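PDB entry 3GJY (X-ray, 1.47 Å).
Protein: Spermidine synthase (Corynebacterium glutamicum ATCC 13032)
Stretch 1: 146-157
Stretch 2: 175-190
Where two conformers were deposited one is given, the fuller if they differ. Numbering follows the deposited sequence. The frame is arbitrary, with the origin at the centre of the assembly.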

# COMPACT_ATOMS: atom_id res chain seq x y z
N ASP A 146 15.14 2.84 6.40
CA ASP A 146 15.81 3.42 5.24
C ASP A 146 14.84 4.34 4.51
O ASP A 146 13.64 4.33 4.81
CB ASP A 146 16.24 2.30 4.29
CG ASP A 146 17.59 2.56 3.63
OD1 ASP A 146 17.90 3.72 3.32
OD2 ASP A 146 18.33 1.58 3.42
N ASP A 147 15.36 5.10 3.54
CA ASP A 147 14.51 5.87 2.65
C ASP A 147 14.00 4.94 1.54
O ASP A 147 14.75 4.33 0.81
CB ASP A 147 15.21 7.09 2.05
CG ASP A 147 14.56 7.58 0.75
OD1 ASP A 147 13.30 7.65 0.65
OD2 ASP A 147 15.32 7.90 -0.18
N ALA A 148 12.68 4.83 1.48
CA ALA A 148 12.05 3.92 0.52
C ALA A 148 12.35 4.23 -0.95
O ALA A 148 12.40 3.29 -1.77
CB ALA A 148 10.55 3.85 0.77
N ARG A 149 12.47 5.50 -1.31
CA ARG A 149 12.81 5.83 -2.70
C ARG A 149 14.20 5.31 -3.03
O ARG A 149 14.41 4.70 -4.08
CB ARG A 149 12.76 7.34 -2.95
CG ARG A 149 13.30 7.74 -4.30
CD ARG A 149 12.55 7.18 -5.56
NE ARG A 149 13.38 7.43 -6.74
CZ ARG A 149 13.07 8.18 -7.79
NH1 ARG A 149 11.88 8.78 -7.90
NH2 ARG A 149 13.99 8.35 -8.74
N MSE A 150 15.14 5.50 -2.10
CA MSE A 150 16.49 5.01 -2.36
C MSE A 150 16.53 3.49 -2.42
O MSE A 150 17.23 2.92 -3.25
CB MSE A 150 17.50 5.58 -1.36
CG MSE A 150 17.66 7.05 -1.50
SE MSE A 150 18.44 7.50 -3.23
CE MSE A 150 20.24 6.87 -2.85
N VAL A 151 15.75 2.82 -1.57
CA VAL A 151 15.72 1.35 -1.62
C VAL A 151 15.18 0.91 -2.99
O VAL A 151 15.74 -0.01 -3.60
CB VAL A 151 14.90 0.78 -0.45
CG1 VAL A 151 14.66 -0.72 -0.63
CG2 VAL A 151 15.64 1.03 0.86
N ALA A 152 14.12 1.57 -3.48
CA ALA A 152 13.58 1.21 -4.80
C ALA A 152 14.62 1.39 -5.89
O ALA A 152 14.75 0.54 -6.78
CB ALA A 152 12.29 2.00 -5.10
N GLU A 153 15.40 2.47 -5.80
CA GLU A 153 16.43 2.68 -6.83
C GLU A 153 17.46 1.57 -6.85
O GLU A 153 18.09 1.33 -7.91
CB GLU A 153 17.16 4.00 -6.58
CG GLU A 153 16.25 5.19 -6.81
CD GLU A 153 16.93 6.54 -6.68
OE1 GLU A 153 18.18 6.57 -6.58
OE2 GLU A 153 16.21 7.55 -6.66
N SER A 154 17.67 0.90 -5.70
CA SER A 154 18.64 -0.19 -5.68
C SER A 154 18.07 -1.58 -5.94
O SER A 154 18.81 -2.56 -5.94
CB SER A 154 19.46 -0.17 -4.39
OG SER A 154 20.52 0.77 -4.51
N PHE A 155 16.75 -1.68 -6.21
CA PHE A 155 16.18 -2.99 -6.52
C PHE A 155 16.98 -3.64 -7.66
O PHE A 155 17.22 -3.00 -8.70
CB PHE A 155 14.73 -2.87 -7.03
CG PHE A 155 13.67 -2.52 -5.99
CD1 PHE A 155 13.84 -2.76 -4.63
CD2 PHE A 155 12.48 -1.98 -6.44
CE1 PHE A 155 12.81 -2.43 -3.72
CE2 PHE A 155 11.46 -1.66 -5.55
CZ PHE A 155 11.63 -1.88 -4.19
N THR A 156 17.30 -4.91 -7.49
CA THR A 156 17.87 -5.71 -8.58
C THR A 156 16.73 -6.50 -9.29
O THR A 156 15.60 -6.62 -8.78
CB THR A 156 18.94 -6.67 -8.06
OG1 THR A 156 18.35 -7.54 -7.09
CG2 THR A 156 20.09 -5.92 -7.40
N PRO A 157 17.01 -7.04 -10.48
CA PRO A 157 15.92 -7.69 -11.20
C PRO A 157 15.28 -8.87 -10.53
O PRO A 157 15.95 -9.72 -9.94
CB PRO A 157 16.58 -8.11 -12.52
CG PRO A 157 17.66 -7.13 -12.69
CD PRO A 157 18.23 -6.94 -11.31
N GLN A 175 6.36 13.64 -4.28
CA GLN A 175 6.41 13.58 -5.72
C GLN A 175 7.32 12.46 -6.21
O GLN A 175 6.99 11.79 -7.22
CB GLN A 175 6.87 14.95 -6.26
CG GLN A 175 6.62 15.12 -7.75
CD GLN A 175 7.81 14.73 -8.56
OE1 GLN A 175 8.79 14.24 -8.00
NE2 GLN A 175 7.74 14.92 -9.88
N ASN A 176 8.39 12.18 -5.48
CA ASN A 176 9.34 11.16 -5.92
C ASN A 176 8.87 9.72 -5.83
O ASN A 176 9.55 8.82 -6.31
CB ASN A 176 10.75 11.34 -5.34
CG ASN A 176 10.81 11.20 -3.86
OD1 ASN A 176 9.80 11.08 -3.17
ND2 ASN A 176 12.05 11.28 -3.33
N PHE A 177 7.68 9.52 -5.28
CA PHE A 177 7.02 8.23 -5.29
C PHE A 177 5.96 8.14 -6.38
O PHE A 177 5.23 7.15 -6.43
CB PHE A 177 6.37 7.96 -3.93
CG PHE A 177 7.36 7.68 -2.86
CD1 PHE A 177 8.05 6.49 -2.83
CD2 PHE A 177 7.63 8.65 -1.89
CE1 PHE A 177 8.99 6.24 -1.81
CE2 PHE A 177 8.57 8.40 -0.88
CZ PHE A 177 9.24 7.19 -0.85
N THR A 178 5.88 9.15 -7.26
CA THR A 178 4.79 9.19 -8.24
C THR A 178 5.23 9.29 -9.69
O THR A 178 4.40 9.48 -10.58
CB THR A 178 3.81 10.35 -7.95
OG1 THR A 178 4.44 11.58 -8.29
CG2 THR A 178 3.41 10.35 -6.48
N THR A 179 6.54 9.17 -9.92
CA THR A 179 7.09 9.45 -11.23
C THR A 179 7.34 8.19 -12.03
O THR A 179 7.49 7.07 -11.48
CB THR A 179 8.45 10.18 -11.12
OG1 THR A 179 9.35 9.34 -10.38
CG2 THR A 179 8.29 11.49 -10.42
N VAL A 180 7.47 8.39 -13.33
CA VAL A 180 7.82 7.30 -14.25
C VAL A 180 9.12 6.63 -13.80
O VAL A 180 9.23 5.40 -13.80
CB VAL A 180 7.95 7.85 -15.67
CG1 VAL A 180 8.66 6.82 -16.60
CG2 VAL A 180 6.54 8.27 -16.21
N GLU A 181 10.09 7.42 -13.34
CA GLU A 181 11.36 6.84 -12.92
C GLU A 181 11.18 5.92 -11.71
O GLU A 181 11.76 4.84 -11.67
CB GLU A 181 12.38 7.95 -12.59
CG GLU A 181 12.89 8.72 -13.84
CD GLU A 181 11.90 9.77 -14.33
OE1 GLU A 181 10.94 10.13 -13.60
OE2 GLU A 181 12.11 10.24 -15.48
N PHE A 182 10.34 6.34 -10.76
CA PHE A 182 10.04 5.47 -9.62
C PHE A 182 9.37 4.18 -10.07
O PHE A 182 9.80 3.11 -9.66
CB PHE A 182 9.15 6.19 -8.61
CG PHE A 182 8.64 5.30 -7.51
CD1 PHE A 182 9.50 4.80 -6.53
CD2 PHE A 182 7.29 4.96 -7.46
CE1 PHE A 182 9.00 3.97 -5.51
CE2 PHE A 182 6.80 4.15 -6.45
CZ PHE A 182 7.64 3.64 -5.49
N PHE A 183 8.39 4.29 -10.96
CA PHE A 183 7.69 3.10 -11.45
C PHE A 183 8.63 2.17 -12.22
O PHE A 183 8.53 0.95 -12.10
CB PHE A 183 6.47 3.46 -12.31
CG PHE A 183 5.46 4.30 -11.57
CD1 PHE A 183 5.08 3.98 -10.26
CD2 PHE A 183 4.90 5.43 -12.18
CE1 PHE A 183 4.16 4.80 -9.57
CE2 PHE A 183 3.99 6.23 -11.52
CZ PHE A 183 3.63 5.93 -10.21
N GLU A 184 9.60 2.76 -12.95
CA GLU A 184 10.58 1.95 -13.68
C GLU A 184 11.47 1.15 -12.71
O GLU A 184 11.81 -0.02 -13.00
CB GLU A 184 11.49 2.79 -14.60
CG GLU A 184 10.77 3.36 -15.85
CD GLU A 184 10.56 2.35 -17.01
OE1 GLU A 184 10.68 1.11 -16.84
OE2 GLU A 184 10.23 2.84 -18.13
N HIS A 185 11.86 1.77 -11.59
CA HIS A 185 12.62 1.03 -10.59
C HIS A 185 11.80 -0.14 -10.03
O HIS A 185 12.31 -1.26 -9.88
CB HIS A 185 13.09 1.95 -9.48
CG HIS A 185 14.20 2.85 -9.90
ND1 HIS A 185 14.17 4.23 -9.79
CD2 HIS A 185 15.37 2.55 -10.51
CE1 HIS A 185 15.32 4.72 -10.24
NE2 HIS A 185 16.05 3.72 -10.69
N CYS A 186 10.54 0.13 -9.72
CA CYS A 186 9.62 -0.92 -9.23
C CYS A 186 9.47 -2.04 -10.24
O CYS A 186 9.54 -3.21 -9.88
CB CYS A 186 8.26 -0.33 -8.86
SG CYS A 186 8.31 0.72 -7.40
N HIS A 187 9.32 -1.68 -11.52
CA HIS A 187 9.17 -2.69 -12.56
C HIS A 187 10.41 -3.59 -12.68
O HIS A 187 10.31 -4.82 -12.75
CB HIS A 187 8.82 -2.03 -13.89
CG HIS A 187 8.51 -3.00 -14.97
ND1 HIS A 187 9.47 -3.63 -15.72
CD2 HIS A 187 7.32 -3.49 -15.38
CE1 HIS A 187 8.88 -4.47 -16.55
NE2 HIS A 187 7.58 -4.40 -16.37
N ARG A 188 11.61 -2.98 -12.64
CA ARG A 188 12.81 -3.78 -12.65
C ARG A 188 12.86 -4.75 -11.48
O ARG A 188 13.23 -5.91 -11.64
CB ARG A 188 14.04 -2.88 -12.61
CG ARG A 188 15.37 -3.68 -12.67
CD ARG A 188 16.59 -2.72 -12.64
NE ARG A 188 16.66 -2.06 -11.34
CZ ARG A 188 16.34 -0.79 -11.10
NH1 ARG A 188 16.05 0.06 -12.08
NH2 ARG A 188 16.35 -0.35 -9.84
N GLY A 189 12.52 -4.27 -10.28
CA GLY A 189 12.61 -5.15 -9.11
C GLY A 189 11.61 -6.29 -9.12
O GLY A 189 11.85 -7.29 -8.48
N LEU A 190 10.45 -6.12 -9.77
CA LEU A 190 9.43 -7.16 -9.76
C LEU A 190 9.81 -8.36 -10.60
O LEU A 190 10.34 -8.21 -11.73
CB LEU A 190 8.10 -6.59 -10.26
CG LEU A 190 7.38 -5.72 -9.22
CD1 LEU A 190 6.23 -4.95 -9.91
CD2 LEU A 190 6.85 -6.55 -8.03

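Helices 148-153 and 180-189 cross at 52°, their axes approaching to 9.2 Å, and the loop after helix 148-153 carries the contact on to Pro 157, beside Gly 189 at the end of the second helix; together the stretches bury 712 Å². Asn 176 offers its backbone carbonyl to Arg 149, whose NH1 donates a hydrogen bond to Asn 176 O (2.8 Å) near the guanidinium plane. Arg 149 is held in place from its own helix by a salt bridge, Arg 149 NE to Glu 153 OE2 (2.8 Å). Phe 177 swings its ring to the start of helix 148-153, where Ala 148 CB meets its edge at CE1 (3.8 Å). Thr 179 caps the second helix, its OG1 accepting from Phe 182 N (3.2 Å). Phe 182 CE1 packs against Ala 152 CB (3.9 Å). His 185 turns one ring face to Glu 153, whose CA sits 3.8 Å from the centroid of the His 185 ring in a CH-pi contact. Arg 188 NE and NH2 both donate to Phe 155 O (2.9 and 3.0 Å). At Gly 189 the backbones come closest by CA atoms, Gly 189 CA to Pro 157 CA 4.7 Å: a CB here would clash with Phe 155 CD2. Two CA-H...O contacts finish the seam, Gly 189 CA to Thr 156 O and Pro 157 CA to Arg 188 O (both 3.3 Å).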